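Local coordinates for protein spectinomycin phosphotransferase (Legionella pneumophila, PDB 3I0Q) that probably phosphorylates an antibiotic substrate as a member of the aminoglycoside phosphotransferase family, and binds adenine nucleotides and magnesium, at residues S46-I51 / F102-N107; I78-T83 / I98-I103; D204-C209 / M235-E240. All coordinates share one frame; numbering follows the deposited sequence.

Contact 1 of 3, residues S46-I51 / F102-N107. With AMP (adenosine monophosphate), chain B.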
loop_
_atom_site.group_PDB
_atom_site.type_symbol
_atom_site.label_atom_id
_atom_site.label_comp_id
_atom_site.label_asym_id
_atom_site.label_seq_id
_atom_site.Cartn_x
_atom_site.Cartn_y
_atom_site.Cartn_z
ATOM N N SER A 46 -19.826 -9.460 22.484
ATOM C CA SER A 46 -20.459 -8.239 21.997
ATOM C C SER A 46 -19.789 -7.524 20.831
ATOM O O SER A 46 -20.478 -6.925 20.007
ATOM C CB SER A 46 -20.571 -7.246 23.157
ATOM O OG SER A 46 -19.293 -6.952 23.705
ATOM N N LYS A 47 -18.461 -7.581 20.768
ATOM C CA LYS A 47 -17.696 -6.883 19.731
ATOM C C LYS A 47 -16.787 -7.770 18.882
ATOM O O LYS A 47 -16.163 -8.694 19.381
ATOM C CB LYS A 47 -16.833 -5.822 20.398
ATOM C CG LYS A 47 -17.541 -5.111 21.530
ATOM C CD LYS A 47 -16.558 -4.539 22.534
ATOM C CE LYS A 47 -17.303 -3.788 23.625
ATOM N NZ LYS A 47 -18.070 -2.651 23.035
ATOM N N SER A 48 -16.684 -7.454 17.598
ATOM C CA SER A 48 -15.844 -8.218 16.690
ATOM C C SER A 48 -14.467 -7.587 16.592
ATOM O O SER A 48 -14.346 -6.374 16.559
ATOM C CB SER A 48 -16.468 -8.254 15.291
ATOM O OG SER A 48 -17.755 -8.836 15.308
ATOM N N TYR A 49 -13.434 -8.417 16.520
ATOM C CA TYR A 49 -12.064 -7.929 16.406
ATOM C C TYR A 49 -11.336 -8.473 15.167
ATOM O O TYR A 49 -11.758 -9.452 14.550
ATOM C CB TYR A 49 -11.264 -8.313 17.646
ATOM C CG TYR A 49 -11.835 -7.791 18.931
ATOM C CD1 TYR A 49 -11.164 -6.815 19.676
ATOM C CD2 TYR A 49 -13.025 -8.321 19.451
ATOM C CE1 TYR A 49 -11.661 -6.391 20.927
ATOM C CE2 TYR A 49 -13.531 -7.907 20.693
ATOM C CZ TYR A 49 -12.844 -6.949 21.434
ATOM O OH TYR A 49 -13.308 -6.613 22.695
ATOM N N PHE A 50 -10.233 -7.818 14.818
ATOM C CA PHE A 50 -9.405 -8.207 13.696
ATOM C C PHE A 50 -8.013 -8.289 14.317
ATOM O O PHE A 50 -7.479 -7.280 14.776
ATOM C CB PHE A 50 -9.502 -7.130 12.615
ATOM C CG PHE A 50 -8.553 -7.310 11.466
ATOM C CD1 PHE A 50 -7.242 -6.862 11.552
ATOM C CD2 PHE A 50 -8.964 -7.939 10.304
ATOM C CE1 PHE A 50 -6.350 -7.044 10.490
ATOM C CE2 PHE A 50 -8.067 -8.126 9.234
ATOM C CZ PHE A 50 -6.762 -7.677 9.333
ATOM N N ILE A 51 -7.445 -9.495 14.356
ATOM C CA ILE A 51 -6.129 -9.729 14.960
ATOM C C ILE A 51 -5.027 -9.944 13.925
ATOM O O ILE A 51 -5.304 -10.302 12.796
ATOM C CB ILE A 51 -6.173 -10.980 15.867
ATOM C CG1 ILE A 51 -7.627 -11.329 16.224
ATOM C CG2 ILE A 51 -5.338 -10.749 17.126
ATOM C CD1 ILE A 51 -8.344 -10.296 17.038
ATOM N N PHE A 102 -13.034 -4.793 14.554
ATOM C CA PHE A 102 -13.297 -5.235 13.189
ATOM C C PHE A 102 -14.163 -4.303 12.374
ATOM O O PHE A 102 -15.309 -4.064 12.722
ATOM C CB PHE A 102 -13.924 -6.633 13.165
ATOM C CG PHE A 102 -13.776 -7.330 11.836
ATOM C CD1 PHE A 102 -12.699 -8.169 11.591
ATOM C CD2 PHE A 102 -14.677 -7.092 10.800
ATOM C CE1 PHE A 102 -12.523 -8.758 10.334
ATOM C CE2 PHE A 102 -14.498 -7.679 9.546
ATOM C CZ PHE A 102 -13.420 -8.511 9.321
ATOM N N ILE A 103 -13.614 -3.799 11.271
ATOM C CA ILE A 103 -14.354 -2.895 10.400
ATOM C C ILE A 103 -14.982 -3.611 9.221
ATOM O O ILE A 103 -14.310 -3.936 8.246
ATOM C CB ILE A 103 -13.460 -1.759 9.863
ATOM C CG1 ILE A 103 -13.305 -0.681 10.930
ATOM C CG2 ILE A 103 -14.085 -1.128 8.628
ATOM C CD1 ILE A 103 -13.011 -1.230 12.306
ATOM N N HIS A 104 -16.284 -3.860 9.337
ATOM C CA HIS A 104 -17.057 -4.518 8.294
ATOM C C HIS A 104 -17.204 -3.512 7.171
ATOM O O HIS A 104 -18.143 -2.721 7.146
ATOM C CB HIS A 104 -18.441 -4.884 8.820
ATOM C CG HIS A 104 -18.415 -5.730 10.056
ATOM N ND1 HIS A 104 -18.126 -7.078 10.031
ATOM C CD2 HIS A 104 -18.643 -5.417 11.354
ATOM C CE1 HIS A 104 -18.180 -7.561 11.260
ATOM N NE2 HIS A 104 -18.491 -6.574 12.081
ATOM N N ALA A 105 -16.268 -3.526 6.244
ATOM C CA ALA A 105 -16.340 -2.587 5.145
ATOM C C ALA A 105 -15.419 -3.000 4.024
ATOM O O ALA A 105 -14.284 -3.428 4.242
ATOM C CB ALA A 105 -15.984 -1.191 5.622
ATOM N N PRO A 106 -15.912 -2.898 2.799
ATOM C CA PRO A 106 -15.147 -3.254 1.602
ATOM C C PRO A 106 -14.151 -2.137 1.304
ATOM O O PRO A 106 -14.218 -1.075 1.915
ATOM C CB PRO A 106 -16.227 -3.358 0.539
ATOM C CG PRO A 106 -17.201 -2.256 0.978
ATOM C CD PRO A 106 -17.283 -2.468 2.466
ATOM N N ASN A 107 -13.233 -2.375 0.371
ATOM C CA ASN A 107 -12.246 -1.365 -0.006
ATOM C C ASN A 107 -12.593 -0.703 -1.328
ATOM O O ASN A 107 -13.613 -1.004 -1.932
ATOM C CB ASN A 107 -10.836 -1.964 -0.082
ATOM C CG ASN A 107 -10.748 -3.159 -1.008
ATOM O OD1 ASN A 107 -11.434 -3.226 -2.037
ATOM N ND2 ASN A 107 -9.883 -4.105 -0.658
HETATM P P AMP B . -3.511 -4.818 5.556
HETATM O O1P AMP B . -2.441 -5.125 4.564
HETATM O O2P AMP B . -3.745 -6.125 6.478
HETATM O O3P AMP B . -3.371 -3.643 6.468
HETATM O "O5'" AMP B . -4.917 -4.705 4.767
HETATM C "C5'" AMP B . -5.289 -5.668 3.769
HETATM C "C4'" AMP B . -6.756 -6.091 3.925
HETATM O "O4'" AMP B . -7.045 -6.509 5.258
HETATM C "C3'" AMP B . -7.775 -4.988 3.659
HETATM O "O3'" AMP B . -8.177 -5.056 2.279
HETATM C "C2'" AMP B . -8.951 -5.419 4.561
HETATM O "O2'" AMP B . -9.780 -6.339 3.829
HETATM C "C1'" AMP B . -8.342 -6.161 5.759
HETATM N N9 AMP B . -8.320 -5.422 7.059
HETATM C C8 AMP B . -7.281 -4.702 7.608
HETATM N N7 AMP B . -7.550 -4.165 8.764
HETATM C C5 AMP B . -8.858 -4.543 9.017
HETATM C C6 AMP B . -9.760 -4.288 10.113
HETATM N N6 AMP B . -9.420 -3.555 11.175
HETATM N N1 AMP B . -11.016 -4.824 10.047
HETATM C C2 AMP B . -11.359 -5.566 8.972
HETATM N N3 AMP B . -10.606 -5.871 7.895
HETATM C C4 AMP B . -9.350 -5.318 7.984
#
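The amide of Phe102 donates to the carbonyl of Ser48, with Phe102 N 2.9 Å from Ser48 O. The bond is bent, and its donor stands well above the carbonyl plane (41° out of it). Beside it, Ser48 CB packs on Phe102 CB at 3.7 Å.

Two phenylalanines then contribute faces to the adenine site. Phe50 CB abuts Phe102 CD1 at 3.5 Å, and the edge of the Phe50 ring receives Phe102 CE1. Their planes lie 49° apart, an oblique meeting. A chi1 of 172° swings the Phe50 ring away from the backbone N, and one face lies against the purine, with AMP C5 over the ring centre. Phe102 turns a face to the pyrimidine end, where its CZ is 3.6 Å from AMP C2. The next amide adds a polar bond: Ile103 N lies 3.0 Å from AMP N1 in a fairly straight hydrogen bond.

Strand 49-53, the middle strand of its three-stranded antiparallel sheet, thus meets the linker that leaves edge strand 97-101 toward helix 115-130, and strand 38-40 flanks strand 49-53 on the side away from 97-101.

Contact 2 of 3, residues I78-T83 / I98-I103. With AMP (adenosine monophosphate), chain B.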
loop_
_atom_site.group_PDB
_atom_site.type_symbol
_atom_site.label_atom_id
_atom_site.label_comp_id
_atom_site.label_asym_id
_atom_site.label_seq_id
_atom_site.Cartn_x
_atom_site.Cartn_y
_atom_site.Cartn_z
ATOM N N ILE A 78 -7.480 3.314 11.695
ATOM C CA ILE A 78 -7.917 2.302 12.646
ATOM C C ILE A 78 -6.857 2.145 13.748
ATOM O O ILE A 78 -5.712 1.817 13.455
ATOM C CB ILE A 78 -8.156 0.953 11.923
ATOM C CG1 ILE A 78 -9.084 1.172 10.719
ATOM C CG2 ILE A 78 -8.814 -0.044 12.876
ATOM C CD1 ILE A 78 -9.290 -0.025 9.842
ATOM N N PHE A 79 -7.239 2.396 15.003
ATOM C CA PHE A 79 -6.310 2.310 16.131
ATOM C C PHE A 79 -6.299 0.929 16.782
ATOM O O PHE A 79 -7.344 0.307 16.939
ATOM C CB PHE A 79 -6.666 3.361 17.194
ATOM C CG PHE A 79 -5.509 3.735 18.075
ATOM C CD1 PHE A 79 -4.394 4.396 17.537
ATOM C CD2 PHE A 79 -5.490 3.366 19.416
ATOM C CE1 PHE A 79 -3.288 4.671 18.306
ATOM C CE2 PHE A 79 -4.377 3.640 20.204
ATOM C CZ PHE A 79 -3.270 4.292 19.649
ATOM N N PRO A 80 -5.115 0.439 17.190
ATOM C CA PRO A 80 -5.016 -0.884 17.822
ATOM C C PRO A 80 -5.745 -0.940 19.158
ATOM O O PRO A 80 -6.164 0.086 19.696
ATOM C CB PRO A 80 -3.508 -1.084 18.010
ATOM C CG PRO A 80 -2.885 -0.141 17.002
ATOM C CD PRO A 80 -3.788 1.063 17.071
ATOM N N ILE A 81 -5.902 -2.141 19.693
ATOM C CA ILE A 81 -6.552 -2.288 20.981
ATOM C C ILE A 81 -5.493 -2.529 22.041
ATOM O O ILE A 81 -4.558 -3.301 21.829
ATOM C CB ILE A 81 -7.533 -3.447 20.987
ATOM C CG1 ILE A 81 -8.751 -3.078 20.134
ATOM C CG2 ILE A 81 -7.877 -3.806 22.430
ATOM C CD1 ILE A 81 -10.028 -3.758 20.551
ATOM N N HIS A 82 -5.649 -1.874 23.184
ATOM C CA HIS A 82 -4.693 -1.993 24.279
ATOM C C HIS A 82 -4.685 -3.334 25.026
ATOM O O HIS A 82 -5.736 -3.895 25.356
ATOM C CB HIS A 82 -4.917 -0.879 25.315
ATOM C CG HIS A 82 -4.671 0.503 24.801
ATOM N ND1 HIS A 82 -5.663 1.273 24.231
ATOM C CD2 HIS A 82 -3.552 1.265 24.797
ATOM C CE1 HIS A 82 -5.166 2.452 23.901
ATOM N NE2 HIS A 82 -3.887 2.474 24.233
ATOM N N THR A 83 -3.475 -3.816 25.308
ATOM C CA THR A 83 -3.262 -5.052 26.055
ATOM C C THR A 83 -3.235 -4.694 27.530
ATOM O O THR A 83 -2.872 -3.574 27.885
ATOM C CB THR A 83 -1.904 -5.674 25.729
ATOM O OG1 THR A 83 -0.895 -4.649 25.755
ATOM C CG2 THR A 83 -1.935 -6.355 24.366
ATOM N N ILE A 98 -1.293 -8.193 17.323
ATOM C CA ILE A 98 -1.923 -6.892 17.167
ATOM C C ILE A 98 -3.414 -7.038 16.968
ATOM O O ILE A 98 -3.870 -7.642 15.991
ATOM C CB ILE A 98 -1.392 -6.103 15.951
ATOM C CG1 ILE A 98 0.124 -5.965 16.004
ATOM C CG2 ILE A 98 -1.979 -4.710 15.963
ATOM C CD1 ILE A 98 0.678 -5.103 14.883
ATOM N N ALA A 99 -4.182 -6.479 17.889
ATOM C CA ALA A 99 -5.622 -6.544 17.772
ATOM C C ALA A 99 -6.127 -5.203 17.267
ATOM O O ALA A 99 -5.505 -4.157 17.507
ATOM C CB ALA A 99 -6.237 -6.867 19.117
ATOM N N TYR A 100 -7.237 -5.245 16.542
ATOM C CA TYR A 100 -7.870 -4.042 16.013
ATOM C C TYR A 100 -9.327 -4.368 16.043
ATOM O O TYR A 100 -9.704 -5.530 15.917
ATOM C CB TYR A 100 -7.529 -3.770 14.546
ATOM C CG TYR A 100 -6.096 -3.417 14.227
ATOM C CD1 TYR A 100 -5.185 -4.404 13.877
ATOM C CD2 TYR A 100 -5.657 -2.090 14.244
ATOM C CE1 TYR A 100 -3.870 -4.082 13.546
ATOM C CE2 TYR A 100 -4.345 -1.760 13.918
ATOM C CZ TYR A 100 -3.456 -2.764 13.573
ATOM O OH TYR A 100 -2.136 -2.486 13.296
ATOM N N PRO A 101 -10.179 -3.358 16.223
ATOM C CA PRO A 101 -11.612 -3.659 16.234
ATOM C C PRO A 101 -11.928 -4.095 14.789
ATOM O O PRO A 101 -11.156 -3.790 13.879
ATOM C CB PRO A 101 -12.231 -2.318 16.611
ATOM C CG PRO A 101 -11.261 -1.319 15.983
ATOM C CD PRO A 101 -9.924 -1.911 16.341
ATOM N N PHE A 102 -13.034 -4.793 14.554
ATOM C CA PHE A 102 -13.297 -5.235 13.189
ATOM C C PHE A 102 -14.163 -4.303 12.374
ATOM O O PHE A 102 -15.309 -4.064 12.722
ATOM C CB PHE A 102 -13.924 -6.633 13.165
ATOM C CG PHE A 102 -13.776 -7.330 11.836
ATOM C CD1 PHE A 102 -12.699 -8.169 11.591
ATOM C CD2 PHE A 102 -14.677 -7.092 10.800
ATOM C CE1 PHE A 102 -12.523 -8.758 10.334
ATOM C CE2 PHE A 102 -14.498 -7.679 9.546
ATOM C CZ PHE A 102 -13.420 -8.511 9.321
ATOM N N ILE A 103 -13.614 -3.799 11.271
ATOM C CA ILE A 103 -14.354 -2.895 10.400
ATOM C C ILE A 103 -14.982 -3.611 9.221
ATOM O O ILE A 103 -14.310 -3.936 8.246
ATOM C CB ILE A 103 -13.460 -1.759 9.863
ATOM C CG1 ILE A 103 -13.305 -0.681 10.930
ATOM C CG2 ILE A 103 -14.085 -1.128 8.628
ATOM C CD1 ILE A 103 -13.011 -1.230 12.306
HETATM P P AMP B . -3.511 -4.818 5.556
HETATM O O1P AMP B . -2.441 -5.125 4.564
HETATM O O2P AMP B . -3.745 -6.125 6.478
HETATM O O3P AMP B . -3.371 -3.643 6.468
HETATM O "O5'" AMP B . -4.917 -4.705 4.767
HETATM C "C5'" AMP B . -5.289 -5.668 3.769
HETATM C "C4'" AMP B . -6.756 -6.091 3.925
HETATM O "O4'" AMP B . -7.045 -6.509 5.258
HETATM C "C3'" AMP B . -7.775 -4.988 3.659
HETATM O "O3'" AMP B . -8.177 -5.056 2.279
HETATM C "C2'" AMP B . -8.951 -5.419 4.561
HETATM O "O2'" AMP B . -9.780 -6.339 3.829
HETATM C "C1'" AMP B . -8.342 -6.161 5.759
HETATM N N9 AMP B . -8.320 -5.422 7.059
HETATM C C8 AMP B . -7.281 -4.702 7.608
HETATM N N7 AMP B . -7.550 -4.165 8.764
HETATM C C5 AMP B . -8.858 -4.543 9.017
HETATM C C6 AMP B . -9.760 -4.288 10.113
HETATM N N6 AMP B . -9.420 -3.555 11.175
HETATM N N1 AMP B . -11.016 -4.824 10.047
HETATM C C2 AMP B . -11.359 -5.566 8.972
HETATM N N3 AMP B . -10.606 -5.871 7.895
HETATM C C4 AMP B . -9.350 -5.318 7.984
#
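Ile78 and Ile81, on a loop without regular structure, press on Tyr100, Pro101 and Ala99 of strand 97-101, with Pro80 between them in sequence. Ile78 is the bump nearest the nucleotide. Its CG2 branch fits against both Tyr100 CD2, at 4.0 Å, and Pro101 CD, at 4.1 Å, and its side chain crosses that of Tyr100 at about a right angle. The longer branch runs on past them, bringing Ile78 CD1 to 4.2 Å from Ile103 CG1. With CG1 anti to the carbonyl carbon (chi1 -52°) and CG2 anti to the backbone N, the two branches divide these partners between them.

Pro80 lies alongside Tyr100, pointing the same way, with Pro80 CG 3.8 Å from Tyr100 CE2. The phenol ring also receives the carbonyl of Ile78 at its edge. Farther along, Ile81 CB rests on the small Ala99 CB at 4.1 Å, while its CG1 slants across Pro101 CD. Behind Pro80, helix 63-71 supplies Leu63 and Ile66.

One backbone hydrogen bond ties the pieces, Ile81 N lying 3.0 Å from Ala99 O. The side-chain contacts are apolar and other nearby polar atoms are backbone carbonyls, so the fit probably depends largely on shape. The Pro101 carbonyl serves the base: AMP N6 donates to Pro101 O at 3.2 Å. This is consistent with a kinase-like hinge, whose backbone reads the adenine edge while hydrophobic side chains border it.

Contact 3 of 3, residues D204-C209 / M235-E240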
loop_
_atom_site.group_PDB
_atom_site.type_symbol
_atom_site.label_atom_id
_atom_site.label_comp_id
_atom_site.label_asym_id
_atom_site.label_seq_id
_atom_site.Cartn_x
_atom_site.Cartn_y
_atom_site.Cartn_z
ATOM N N ASP A 204 13.798 19.277 1.996
ATOM C CA ASP A 204 13.129 20.329 2.758
ATOM C C ASP A 204 11.652 20.408 2.418
ATOM O O ASP A 204 10.921 21.232 2.969
ATOM C CB ASP A 204 13.806 21.684 2.518
ATOM C CG ASP A 204 14.925 21.962 3.519
ATOM O OD1 ASP A 204 15.739 21.048 3.775
ATOM O OD2 ASP A 204 14.994 23.095 4.047
ATOM N N LYS A 205 11.217 19.540 1.510
ATOM C CA LYS A 205 9.818 19.509 1.111
ATOM C C LYS A 205 9.174 18.144 1.361
ATOM O O LYS A 205 7.952 18.035 1.420
ATOM C CB LYS A 205 9.692 19.924 -0.357
ATOM C CG LYS A 205 10.097 21.386 -0.593
ATOM C CD LYS A 205 9.997 21.811 -2.067
ATOM C CE LYS A 205 10.329 23.304 -2.248
ATOM N NZ LYS A 205 10.270 23.756 -3.671
ATOM N N TYR A 206 9.997 17.111 1.528
ATOM C CA TYR A 206 9.509 15.758 1.798
ATOM C C TYR A 206 8.477 15.761 2.922
ATOM O O TYR A 206 8.624 16.485 3.906
ATOM C CB TYR A 206 10.663 14.832 2.200
ATOM C CG TYR A 206 11.570 14.394 1.064
ATOM C CD1 TYR A 206 11.862 15.251 -0.001
ATOM C CD2 TYR A 206 12.206 13.156 1.102
ATOM C CE1 TYR A 206 12.769 14.890 -0.988
ATOM C CE2 TYR A 206 13.117 12.785 0.123
ATOM C CZ TYR A 206 13.400 13.657 -0.917
ATOM O OH TYR A 206 14.361 13.319 -1.845
ATOM N N VAL A 207 7.444 14.932 2.770
ATOM C CA VAL A 207 6.368 14.826 3.755
ATOM C C VAL A 207 6.096 13.375 4.156
ATOM O O VAL A 207 6.543 12.434 3.491
ATOM C CB VAL A 207 5.059 15.443 3.202
ATOM C CG1 VAL A 207 5.064 16.937 3.391
ATOM C CG2 VAL A 207 4.933 15.134 1.708
ATOM N N LEU A 208 5.374 13.199 5.258
ATOM C CA LEU A 208 5.032 11.864 5.730
ATOM C C LEU A 208 4.012 11.322 4.744
ATOM O O LEU A 208 2.849 11.726 4.747
ATOM C CB LEU A 208 4.416 11.908 7.135
ATOM C CG LEU A 208 3.942 10.583 7.754
ATOM C CD1 LEU A 208 5.143 9.823 8.254
ATOM C CD2 LEU A 208 2.979 10.826 8.912
ATOM N N CYS A 209 4.465 10.425 3.879
ATOM C CA CYS A 209 3.590 9.822 2.894
ATOM C C CYS A 209 3.270 8.386 3.297
ATOM O O CYS A 209 4.078 7.711 3.932
ATOM C CB CYS A 209 4.264 9.769 1.516
ATOM S SG CYS A 209 4.960 11.289 0.846
ATOM N N MET A 235 6.773 6.632 4.439
ATOM C CA MET A 235 8.065 7.265 4.213
ATOM C C MET A 235 8.040 8.788 4.090
ATOM O O MET A 235 6.979 9.421 4.049
ATOM C CB MET A 235 8.689 6.692 2.943
ATOM C CG MET A 235 8.084 7.242 1.668
ATOM S SD MET A 235 8.738 6.443 0.204
ATOM C CE MET A 235 10.501 6.649 0.480
ATOM N N LEU A 236 9.233 9.370 4.028
ATOM C CA LEU A 236 9.381 10.811 3.872
ATOM C C LEU A 236 9.716 11.070 2.404
ATOM O O LEU A 236 10.781 10.660 1.932
ATOM C CB LEU A 236 10.499 11.331 4.782
ATOM C CG LEU A 236 10.202 11.240 6.286
ATOM C CD1 LEU A 236 11.439 11.581 7.102
ATOM C CD2 LEU A 236 9.071 12.186 6.643
ATOM N N ALA A 237 8.811 11.734 1.682
ATOM C CA ALA A 237 9.049 11.996 0.265
ATOM C C ALA A 237 8.147 13.061 -0.341
ATOM O O ALA A 237 7.241 13.578 0.321
ATOM C CB ALA A 237 8.892 10.698 -0.516
ATOM N N PRO A 238 8.411 13.424 -1.611
ATOM C CA PRO A 238 7.632 14.419 -2.348
ATOM C C PRO A 238 6.182 13.962 -2.302
ATOM O O PRO A 238 5.871 12.872 -2.762
ATOM C CB PRO A 238 8.206 14.321 -3.755
ATOM C CG PRO A 238 9.633 14.058 -3.499
ATOM C CD PRO A 238 9.605 13.032 -2.383
ATOM N N LYS A 239 5.301 14.787 -1.752
ATOM C CA LYS A 239 3.899 14.419 -1.630
ATOM C C LYS A 239 3.344 13.680 -2.854
ATOM O O LYS A 239 2.469 12.814 -2.716
ATOM C CB LYS A 239 3.043 15.661 -1.319
ATOM C CG LYS A 239 2.819 16.608 -2.495
ATOM C CD LYS A 239 2.064 17.852 -2.046
ATOM C CE LYS A 239 1.771 18.798 -3.211
ATOM N NZ LYS A 239 2.983 19.109 -4.008
ATOM N N GLU A 240 3.851 14.011 -4.041
ATOM C CA GLU A 240 3.384 13.369 -5.271
ATOM C C GLU A 240 3.501 11.844 -5.171
ATOM O O GLU A 240 3.005 11.114 -6.038
ATOM C CB GLU A 240 4.195 13.858 -6.480
ATOM C CG GLU A 240 4.019 15.335 -6.871
ATOM C CD GLU A 240 4.315 16.293 -5.735
ATOM O OE1 GLU A 240 5.230 16.014 -4.928
ATOM O OE2 GLU A 240 3.637 17.338 -5.662
#
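Cys209 and Met235 form the tight end of this strand pairing, each amide bonded to the other's carbonyl. Cys209 N lies 2.7 Å from Met235 O in a nearly linear bond (169° at the hydrogen), and Met235 N is 2.9 Å from Cys209 O. A second hydrogen-bonded pair follows at Val207 and Ala237, where Val207 N meets Ala237 O at 2.8 Å and Ala237 N meets Val207 O at 3.0 Å. Between them Leu208 faces Leu236 in a non-hydrogen-bonded pair, both side chains on the face opposite to that of Cys209 and Met235. All of these residues except Val207 are buried, and Cys209 SG lies against Ala237 CB.

Toward the surface the ladder gives way to side-chain contacts. Tyr206 lies alongside Pro238, whose CD stands 3.9 Å from the centroid of the Tyr206 ring, 10° off its normal: a CH-pi contact. The Tyr206 hydroxyl is hydrogen-bonded to Glu144 O, which probably holds the far end of the ring. Val207 CG2 touches Lys239 CB at 3.6 Å, while the lysine chain leads away to a salt bridge with Glu240. Beyond Tyr206, Lys205 and Asp204 are exposed to solvent.

In sequence the two strands bracket the magnesium ligands Asn217 and Asp230, though the ladder itself lies away from that site. With strand 142-143 beside 235-237, the order is consistent with the C-terminal lobe of the kinase-like phosphotransferase fold.

Overall arrangement
Contacts 1 and 2 adjoin, their centres 9 Å apart, and share Phe102 and Ile103. Both use the three-stranded antiparallel sheet in which strands 49-53 and 97-101 are neighbours, and both touch AMP, so together they line the adenine part of the nucleotide pocket. Contact 3 stands apart, its centre 31 Å from that of contact 1 and 27 Å from that of contact 2, in the separate mixed sheet of strands 142-143, 235-237 and 207-209. Along the chain it opens only after the first two have closed, beyond the linker 102-107 and helix 115-130. The distribution fits a two-lobed kinase-like enzyme: contacts 1 and 2 belong to the nucleotide-binding region, while contact 3 pairs strands that probably belong to the second lobe.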